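Local coordinates for single-strand DNA-binding protein (Agrobacterium tumefaciens, PDB 3BTP) that binds single-stranded DNA regardless of nucleotide sequence and mediates nuclear uptake of the transferred T-DNA strand during crown gall transformation, at residues Q450-V455 with G489-T494; K478-A483 with T496-Y501. One frame throughout, in Å; residues are numbered along the deposited sequence.

Contact 1. Residues Q450-V455 with G489-T494; sequences QAAVIV and GQRTGT
The guanidinium of Arg491 reaches the backbone of Gln450, and the amide of Gln450 reaches back to Gly493. The Gln450 and Arg491 side chains run side by side in opposite senses, with amide and guanidinium planes 21° apart. The tight part is the buried end of the arginine, whose chain bends at chi2 (-102°) and chi3 (-80°) on its way there. Ala452, also buried, packs obliquely, with its CA 3.7 Å from Arg491 NH1. Ala451 O lies over one face of the guanidinium, and Gln450 O is at its edge. Arg491 NH2 is modelled 2.3 Å from Gln450 O, implausibly short, so the details of this hydrogen bond are doubtful. The guanidinium has partners beyond the two segments: NH1 forms a salt bridge with Asp511, and NE donates to Phe447 O. Together they probably limit its rotation.

The Gln450 side is looser and partly exposed. Its NE2 gives a weak hydrogen bond to Gly493 O at 3.1 Å, where the chain turns a corner. Beyond it, Thr492 OG1 donates to Thr494 OG1, which also bonds Asp484.

Residues 450-452 lead into barrel strand 453-456, and Arg491 lies on the short strand 491-492. Helix 510-515 packs on Ala452, while strand 480-485 touches Arg491 through Ala483 and Arg485.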
loop_
_atom_site.group_PDB
_atom_site.type_symbol
_atom_site.label_atom_id
_atom_site.label_comp_id
_atom_site.label_asym_id
_atom_site.label_seq_id
_atom_site.Cartn_x
_atom_site.Cartn_y
_atom_site.Cartn_z
ATOM N N GLN A 450 17.830 20.700 -1.520
ATOM C CA GLN A 450 16.710 19.890 -1.940
ATOM C C GLN A 450 16.755 19.450 -3.445
ATOM O O GLN A 450 17.307 20.122 -4.283
ATOM C CB GLN A 450 15.418 20.565 -1.484
ATOM C CG GLN A 450 14.916 21.605 -2.352
ATOM C CD GLN A 450 14.068 22.564 -1.602
ATOM O OE1 GLN A 450 14.166 22.638 -0.381
ATOM N NE2 GLN A 450 13.248 23.341 -2.311
ATOM N N ALA A 451 16.301 18.250 -3.759
ATOM C CA ALA A 451 16.200 17.859 -5.169
ATOM C C ALA A 451 15.465 18.923 -6.064
ATOM O O ALA A 451 14.517 19.614 -5.622
ATOM C CB ALA A 451 15.520 16.542 -5.264
ATOM N N ALA A 452 15.908 19.037 -7.317
ATOM C CA ALA A 452 15.337 20.016 -8.256
ATOM C C ALA A 452 13.921 19.660 -8.764
ATOM O O ALA A 452 13.155 20.498 -9.110
ATOM C CB ALA A 452 16.303 20.216 -9.444
ATOM N N VAL A 453 13.599 18.377 -8.746
ATOM C CA VAL A 453 12.322 17.868 -9.204
ATOM C C VAL A 453 11.963 16.810 -8.196
ATOM O O VAL A 453 12.833 16.073 -7.725
ATOM C CB VAL A 453 12.444 17.198 -10.554
ATOM C CG1 VAL A 453 11.081 16.584 -11.001
ATOM C CG2 VAL A 453 13.045 18.136 -11.595
ATOM N N ILE A 454 10.699 16.804 -7.781
ATOM C CA ILE A 454 10.137 15.654 -7.137
ATOM C C ILE A 454 8.901 15.101 -7.856
ATOM O O ILE A 454 8.167 15.828 -8.465
ATOM C CB ILE A 454 9.976 15.869 -5.580
ATOM C CG1 ILE A 454 8.994 16.965 -5.238
ATOM C CG2 ILE A 454 11.364 16.176 -4.940
ATOM C CD1 ILE A 454 8.856 17.088 -3.782
ATOM N N VAL A 455 8.668 13.810 -7.766
ATOM C CA VAL A 455 7.611 13.199 -8.506
ATOM C C VAL A 455 6.679 12.414 -7.594
ATOM O O VAL A 455 7.151 11.569 -6.886
ATOM C CB VAL A 455 8.189 12.229 -9.672
ATOM C CG1 VAL A 455 7.020 11.610 -10.451
ATOM C CG2 VAL A 455 9.148 13.027 -10.644
ATOM N N GLY A 489 17.375 33.982 -9.353
ATOM C CA GLY A 489 17.936 32.652 -9.634
ATOM C C GLY A 489 18.095 31.821 -8.350
ATOM O O GLY A 489 18.679 30.720 -8.368
ATOM N N GLN A 490 17.575 32.295 -7.215
ATOM C CA GLN A 490 17.802 31.466 -6.039
ATOM C C GLN A 490 16.621 30.648 -5.598
ATOM O O GLN A 490 15.477 31.117 -5.703
ATOM C CB GLN A 490 18.333 32.239 -4.853
ATOM C CG GLN A 490 17.465 33.383 -4.397
ATOM C CD GLN A 490 18.316 34.559 -4.019
ATOM O OE1 GLN A 490 19.445 34.699 -4.555
ATOM N NE2 GLN A 490 17.821 35.403 -3.084
ATOM N N ARG A 491 16.929 29.446 -5.069
ATOM C CA ARG A 491 15.928 28.519 -4.556
ATOM C C ARG A 491 15.163 29.160 -3.425
ATOM O O ARG A 491 15.764 29.796 -2.583
ATOM C CB ARG A 491 16.558 27.170 -4.216
ATOM C CG ARG A 491 17.123 26.565 -5.458
ATOM C CD ARG A 491 16.319 25.439 -6.154
ATOM N NE ARG A 491 16.644 24.326 -5.358
ATOM C CZ ARG A 491 17.196 23.193 -5.693
ATOM N NH1 ARG A 491 17.437 22.818 -6.932
ATOM N NH2 ARG A 491 17.466 22.421 -4.669
ATOM N N THR A 492 13.825 29.112 -3.514
ATOM C CA THR A 492 12.932 29.633 -2.492
ATOM C C THR A 492 12.607 28.509 -1.455
ATOM O O THR A 492 12.115 28.742 -0.357
ATOM C CB THR A 492 11.606 30.255 -3.136
ATOM O OG1 THR A 492 10.783 29.262 -3.738
ATOM C CG2 THR A 492 11.917 31.304 -4.262
ATOM N N GLY A 493 12.864 27.263 -1.815
ATOM C CA GLY A 493 12.423 26.203 -0.927
ATOM C C GLY A 493 11.080 25.626 -1.343
ATOM O O GLY A 493 10.743 24.520 -0.909
ATOM N N THR A 494 10.300 26.346 -2.177
ATOM C CA THR A 494 9.023 25.759 -2.552
ATOM C C THR A 494 9.173 24.815 -3.744
ATOM O O THR A 494 10.185 24.826 -4.440
ATOM C CB THR A 494 7.915 26.844 -2.738
ATOM O OG1 THR A 494 8.200 27.633 -3.886
ATOM C CG2 THR A 494 7.795 27.769 -1.484
#

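Contact 2. Residues K478-A483 with T496-Y501; sequences KDVLIA and TNVVEY
Thr496 O accepts the shortest cross-segment bond, from Ile482 N at 2.8 Å. It also receives a CA-H...O contact from Leu481. This is an antiparallel strand pair of the closed barrel, and its second strand runs straight into a helix. Ile482 and Thr496 form a hydrogen-bonded pair, completed by Thr496 N to Ile482 O at 2.9 Å. Leu481 and Asn497 form the next, non-hydrogen-bonded pair. The ladder then runs on into the helix start: Val498 N donates to Val480 O at 2.9 Å, with an N-H...O angle of 161°.

Asn497 is the N-cap. Its CG is anti to the backbone N (chi1 -176°), and OD1 accepts from Val499 N at 3.2 Å. The donor stands above the side-chain carbonyl plane. This satisfies an N-H in the first turn.

Val498 packs against two strand residues. Its CG2 meets Val480 CB, and its CG1 presses on Ile482, whose side chain it crosses at about a right angle. Tyr501 lies beside Ile482 on the same side of the strand pair, and its hydroxyl bonds Asp484. Asp484 also bonds Thr496 OG1, which has Arg405 as another partner. Ile482 CB is 3.7 Å from Tyr501 CE1, while the tightest carbon pair is Ile482 CD1 with Val498 CG1, at 3.3 Å.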
loop_
_atom_site.group_PDB
_atom_site.type_symbol
_atom_site.label_atom_id
_atom_site.label_comp_id
_atom_site.label_asym_id
_atom_site.label_seq_id
_atom_site.Cartn_x
_atom_site.Cartn_y
_atom_site.Cartn_z
ATOM N N LYS A 478 1.164 16.084 -14.334
ATOM C CA LYS A 478 0.574 16.675 -13.159
ATOM C C LYS A 478 1.105 16.028 -11.893
ATOM O O LYS A 478 0.621 16.317 -10.811
ATOM C CB LYS A 478 -0.937 16.571 -13.242
ATOM C CG LYS A 478 -1.479 15.208 -13.570
ATOM C CD LYS A 478 -3.015 15.237 -13.384
ATOM C CE LYS A 478 -3.433 16.298 -12.290
ATOM N NZ LYS A 478 -4.797 16.158 -11.662
ATOM N N ASP A 479 2.082 15.142 -12.060
ATOM C CA ASP A 479 2.682 14.380 -10.999
ATOM C C ASP A 479 4.075 14.964 -10.616
ATOM O O ASP A 479 4.680 14.558 -9.591
ATOM C CB ASP A 479 2.800 12.945 -11.476
ATOM C CG ASP A 479 1.600 12.055 -11.057
ATOM O OD1 ASP A 479 0.506 12.599 -10.705
ATOM O OD2 ASP A 479 1.774 10.797 -11.043
ATOM N N VAL A 480 4.516 15.965 -11.413
ATOM C CA VAL A 480 5.843 16.533 -11.416
ATOM C C VAL A 480 5.890 17.928 -10.791
ATOM O O VAL A 480 5.128 18.774 -11.134
ATOM C CB VAL A 480 6.388 16.534 -12.850
ATOM C CG1 VAL A 480 7.781 17.173 -12.919
ATOM C CG2 VAL A 480 6.430 15.091 -13.391
ATOM N N LEU A 481 6.776 18.114 -9.819
ATOM C CA LEU A 481 6.935 19.346 -9.040
ATOM C C LEU A 481 8.391 19.787 -9.165
ATOM O O LEU A 481 9.317 18.989 -9.094
ATOM C CB LEU A 481 6.626 19.104 -7.535
ATOM C CG LEU A 481 5.176 18.707 -7.147
ATOM C CD1 LEU A 481 5.178 17.583 -6.162
ATOM C CD2 LEU A 481 4.500 19.884 -6.540
ATOM N N ILE A 482 8.547 21.098 -9.272
ATOM C CA ILE A 482 9.776 21.757 -9.631
ATOM C C ILE A 482 10.209 22.601 -8.450
ATOM O O ILE A 482 9.377 23.326 -7.852
ATOM C CB ILE A 482 9.586 22.621 -10.905
ATOM C CG1 ILE A 482 8.815 21.837 -12.003
ATOM C CG2 ILE A 482 10.986 23.133 -11.440
ATOM C CD1 ILE A 482 9.650 20.659 -12.610
ATOM N N ALA A 483 11.484 22.485 -8.080
ATOM C CA ALA A 483 12.044 23.364 -7.038
ATOM C C ALA A 483 12.151 24.760 -7.585
ATOM O O ALA A 483 12.974 25.004 -8.457
ATOM C CB ALA A 483 13.444 22.887 -6.538
ATOM N N THR A 496 6.605 23.631 -7.027
ATOM C CA THR A 496 5.396 24.032 -7.701
ATOM C C THR A 496 5.211 23.058 -8.861
ATOM O O THR A 496 6.191 22.664 -9.471
ATOM C CB THR A 496 5.438 25.522 -8.158
ATOM O OG1 THR A 496 5.460 26.348 -7.010
ATOM C CG2 THR A 496 4.153 25.940 -8.917
ATOM N N ASN A 497 3.961 22.654 -9.110
ATOM C CA ASN A 497 3.555 21.683 -10.198
ATOM C C ASN A 497 4.040 22.205 -11.571
ATOM O O ASN A 497 3.957 23.409 -11.819
ATOM C CB ASN A 497 2.023 21.721 -10.114
ATOM C CG ASN A 497 1.258 20.771 -11.026
ATOM O OD1 ASN A 497 1.766 20.079 -11.942
ATOM N ND2 ASN A 497 -0.064 20.771 -10.784
ATOM N N VAL A 498 4.525 21.322 -12.466
ATOM C CA VAL A 498 4.863 21.749 -13.837
ATOM C C VAL A 498 3.716 22.460 -14.583
ATOM O O VAL A 498 3.991 23.398 -15.337
ATOM C CB VAL A 498 5.541 20.648 -14.767
ATOM C CG1 VAL A 498 7.043 20.632 -14.620
ATOM C CG2 VAL A 498 4.997 19.310 -14.585
ATOM N N VAL A 499 2.460 22.080 -14.336
ATOM C CA VAL A 499 1.271 22.658 -14.996
ATOM C C VAL A 499 1.119 24.139 -14.744
ATOM O O VAL A 499 0.658 24.917 -15.631
ATOM C CB VAL A 499 -0.069 21.925 -14.586
ATOM C CG1 VAL A 499 -1.281 22.627 -15.163
ATOM C CG2 VAL A 499 -0.069 20.447 -15.085
ATOM N N GLU A 500 1.509 24.553 -13.543
ATOM C CA GLU A 500 1.588 25.962 -13.280
ATOM C C GLU A 500 2.701 26.634 -14.078
ATOM O O GLU A 500 2.570 27.792 -14.424
ATOM C CB GLU A 500 1.741 26.249 -11.774
ATOM C CG GLU A 500 0.465 26.111 -11.029
ATOM C CD GLU A 500 -0.508 27.219 -11.444
ATOM O OE1 GLU A 500 -0.258 28.393 -11.022
ATOM O OE2 GLU A 500 -1.473 26.920 -12.217
ATOM N N TYR A 501 3.809 25.928 -14.345
ATOM C CA TYR A 501 4.899 26.542 -15.130
ATOM C C TYR A 501 4.413 26.862 -16.576
ATOM O O TYR A 501 4.687 27.932 -17.108
ATOM C CB TYR A 501 6.165 25.681 -15.155
ATOM C CG TYR A 501 7.102 25.931 -13.992
ATOM C CD1 TYR A 501 6.807 25.454 -12.723
ATOM C CD2 TYR A 501 8.265 26.680 -14.166
ATOM C CE1 TYR A 501 7.652 25.678 -11.661
ATOM C CE2 TYR A 501 9.157 26.959 -13.079
ATOM C CZ TYR A 501 8.836 26.432 -11.837
ATOM O OH TYR A 501 9.699 26.633 -10.798
#

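Overall arrangement
From the N-terminal side, the chain passes 450-455, then 478-483, then 489-494 and finally 496-501. The segments alternate, so the two contacts cross rather than nest. Contact 1 closes a loop of 33 intervening residues. Contact 2 closes a shorter one of 12, which includes the corner at Gly493. Their centres are about 11 Å apart. They meet directly because strands 453-456 and 480-485 are neighbours in the barrel: Ala452 O lies 2.8 Å from Ala483 N, a probable hydrogen bond. Contact 1 ties the approach to strand 453-456 to strand 491-492 and the corner before strand 494-497. Contact 2 ties strand 480-485 to strand 494-497 and helix 498-503.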